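Cohesin (Archaeoglobus fulgidus, PDB 2XDH) contributes a non-cellulosomal cohesin module to a larger archaeal protein, a module of the kind that typically binds dockerin domains. Local coordinates at residues G8-Q14 against G147-S153. Residues are numbered along the deposited sequence; the frame is centred on the assembly and turned at random.
Sequences GSAEAPQ and GTFRIVS
Four backbone hydrogen bonds join the two segments: Ala10 N to Thr148 O (3.0 Å), Arg150 N to Ala10 O (3.1 Å), Ala12 N to Arg150 O (3.2 Å) and Val152 N to Ala12 O (3.0 Å). Ala10 and Ala12 thus bond on both their N and O, in the pattern of a parallel pair, with Ala10 opposite Phe149, Glu11 opposite Arg150 and Ala12 opposite Ile151. The axes of strands 10-12 and 147-151, both extended, approach to 4.8 Å, their N-to-C directions 12° apart. Before the first bridge a side chain supplies the acceptor: Ser9, at chi1 m, turns its short hydroxyl OG to Thr148 N (2.9 Å). CA-H...O contacts fill the intervals, as from Glu11 CA to Arg150 O (3.1 Å) and Phe149 CA to Ala10 O (3.2 Å). Gly147 passes 3.4 Å from Gly8 O by its CA, where a CB would clash. This first-to-last strand pairing belongs to the cohesin jelly-roll beta-sandwich: 142-151, antiparallel to 123-134 on its other side, is joined here to the amino-terminal strand. Ala10, Ala12, Phe149 and Ile151 share one face. Phe149 (chi1 t) sets its ring obliquely against the backbone of Ala10 to Ala12, Phe149 CE1 4.0 Å from Ala12 N; the small alanine methyls accommodate it, and Phe149 CD1 lies 4.3 Å from Ala10 CB. Val91 packs on Ala12, Phe149 and Ile151, Ile18 on Ala12 and Phe149. Glu11 and Arg150, long and charged, occupy the more open face, their CB atoms 4.4 Å apart. Beyond the strands, Pro13, lacking an amide hydrogen, cannot donate to Val152 O, which instead approaches Pro13 CA at 3.0 Å, while Gln14 NE2 reaches Ile151 CG2 at 3.3 Å.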
loop_
_atom_site.group_PDB
_atom_site.type_symbol
_atom_site.label_atom_id
_atom_site.label_comp_id
_atom_site.label_asym_id
_atom_site.label_seq_id
_atom_site.Cartn_x
_atom_site.Cartn_y
_atom_site.Cartn_z
ATOM N N GLY A 8 16.941 -15.841 13.292
ATOM C CA GLY A 8 17.456 -17.012 12.614
ATOM C C GLY A 8 17.809 -18.132 13.579
ATOM O O GLY A 8 17.934 -17.917 14.791
ATOM N N SER A 9 17.970 -19.335 13.039
ATOM C CA SER A 9 18.367 -20.489 13.841
ATOM C C SER A 9 19.751 -20.965 13.409
ATOM O O SER A 9 20.164 -20.719 12.274
ATOM C CB SER A 9 17.344 -21.618 13.692
ATOM O OG SER A 9 16.094 -21.233 14.239
ATOM N N ALA A 10 20.467 -21.641 14.307
ATOM C CA ALA A 10 21.832 -22.044 14.000
ATOM C C ALA A 10 22.297 -23.169 14.889
ATOM O O ALA A 10 21.690 -23.464 15.925
ATOM C CB ALA A 10 22.793 -20.846 14.107
ATOM N N GLU A 11 23.385 -23.802 14.473
ATOM C CA GLU A 11 24.021 -24.825 15.277
ATOM C C GLU A 11 25.522 -24.779 15.011
ATOM O O GLU A 11 25.944 -24.529 13.885
ATOM C CB GLU A 11 23.468 -26.199 14.921
ATOM C CG GLU A 11 23.716 -26.598 13.480
ATOM C CD GLU A 11 22.930 -27.842 13.082
ATOM O OE1 GLU A 11 21.685 -27.795 13.139
ATOM O OE2 GLU A 11 23.552 -28.861 12.719
ATOM N N ALA A 12 26.316 -25.024 16.045
ATOM C CA ALA A 12 27.773 -24.970 15.933
ATOM C C ALA A 12 28.419 -25.550 17.182
ATOM O O ALA A 12 27.769 -25.652 18.220
ATOM C CB ALA A 12 28.219 -23.546 15.722
ATOM N N PRO A 13 29.706 -25.940 17.087
ATOM C CA PRO A 13 30.412 -26.532 18.227
ATOM C C PRO A 13 30.928 -25.454 19.162
ATOM O O PRO A 13 30.953 -24.284 18.786
ATOM C CB PRO A 13 31.613 -27.245 17.578
ATOM C CG PRO A 13 31.468 -27.038 16.081
ATOM C CD PRO A 13 30.575 -25.852 15.904
ATOM N N GLN A 14 31.333 -25.848 20.364
ATOM C CA GLN A 14 31.982 -24.927 21.284
ATOM C C GLN A 14 33.209 -24.323 20.612
ATOM O O GLN A 14 33.925 -25.006 19.873
ATOM C CB GLN A 14 32.397 -25.648 22.569
ATOM C CG GLN A 14 31.271 -26.389 23.277
ATOM C CD GLN A 14 30.993 -27.765 22.679
ATOM O OE1 GLN A 14 31.582 -28.148 21.668
ATOM N NE2 GLN A 14 30.097 -28.516 23.312
ATOM N N GLY A 147 14.173 -17.848 17.260
ATOM C CA GLY A 147 15.157 -18.691 16.620
ATOM C C GLY A 147 15.507 -19.795 17.577
ATOM O O GLY A 147 15.129 -19.742 18.745
ATOM N N THR A 148 16.233 -20.787 17.089
ATOM C CA THR A 148 16.626 -21.914 17.929
ATOM C C THR A 148 18.118 -22.160 17.725
ATOM O O THR A 148 18.603 -22.169 16.593
ATOM C CB THR A 148 15.848 -23.163 17.531
ATOM O OG1 THR A 148 14.442 -22.886 17.606
ATOM C CG2 THR A 148 16.194 -24.340 18.438
ATOM N N PHE A 149 18.856 -22.335 18.811
ATOM C CA PHE A 149 20.278 -22.624 18.670
ATOM C C PHE A 149 20.667 -23.903 19.389
ATOM O O PHE A 149 20.233 -24.137 20.512
ATOM C CB PHE A 149 21.144 -21.485 19.196
ATOM C CG PHE A 149 22.582 -21.881 19.358
ATOM C CD1 PHE A 149 23.446 -21.821 18.283
ATOM C CD2 PHE A 149 23.046 -22.379 20.563
ATOM C CE1 PHE A 149 24.763 -22.222 18.414
ATOM C CE2 PHE A 149 24.358 -22.781 20.702
ATOM C CZ PHE A 149 25.219 -22.700 19.622
ATOM N N ARG A 150 21.490 -24.721 18.736
ATOM C CA ARG A 150 21.968 -25.972 19.325
ATOM C C ARG A 150 23.484 -26.120 19.207
ATOM O O ARG A 150 24.071 -25.801 18.177
ATOM C CB ARG A 150 21.308 -27.192 18.664
ATOM C CG ARG A 150 19.882 -27.459 19.096
ATOM C CD ARG A 150 19.576 -28.954 19.092
ATOM N NE ARG A 150 19.943 -29.601 17.834
ATOM C CZ ARG A 150 20.727 -30.672 17.744
ATOM N NH1 ARG A 150 21.226 -31.220 18.844
ATOM N NH2 ARG A 150 21.012 -31.197 16.557
ATOM N N ILE A 151 24.118 -26.631 20.254
ATOM C CA ILE A 151 25.524 -26.987 20.141
ATOM C C ILE A 151 25.631 -28.328 19.428
ATOM O O ILE A 151 24.955 -29.288 19.790
ATOM C CB ILE A 151 26.205 -27.062 21.503
ATOM C CG1 ILE A 151 26.052 -25.733 22.240
ATOM C CG2 ILE A 151 27.678 -27.405 21.341
ATOM C CD1 ILE A 151 26.715 -25.741 23.574
ATOM N N VAL A 152 26.495 -28.382 18.421
ATOM C CA VAL A 152 26.548 -29.498 17.485
ATOM C C VAL A 152 28.012 -29.819 17.134
ATOM O O VAL A 152 28.891 -28.988 17.341
ATOM C CB VAL A 152 25.731 -29.124 16.222
ATOM C CG1 VAL A 152 26.506 -29.386 14.945
ATOM C CG2 VAL A 152 24.371 -29.819 16.231
ATOM N N SER A 153 28.277 -31.018 16.619
ATOM C CA SER A 153 29.637 -31.404 16.247
ATOM C C SER A 153 29.920 -31.073 14.789
ATOM O O SER A 153 29.524 -30.020 14.296
ATOM C CB SER A 153 29.834 -32.902 16.452
ATOM O OG SER A 153 29.115 -33.634 15.472
#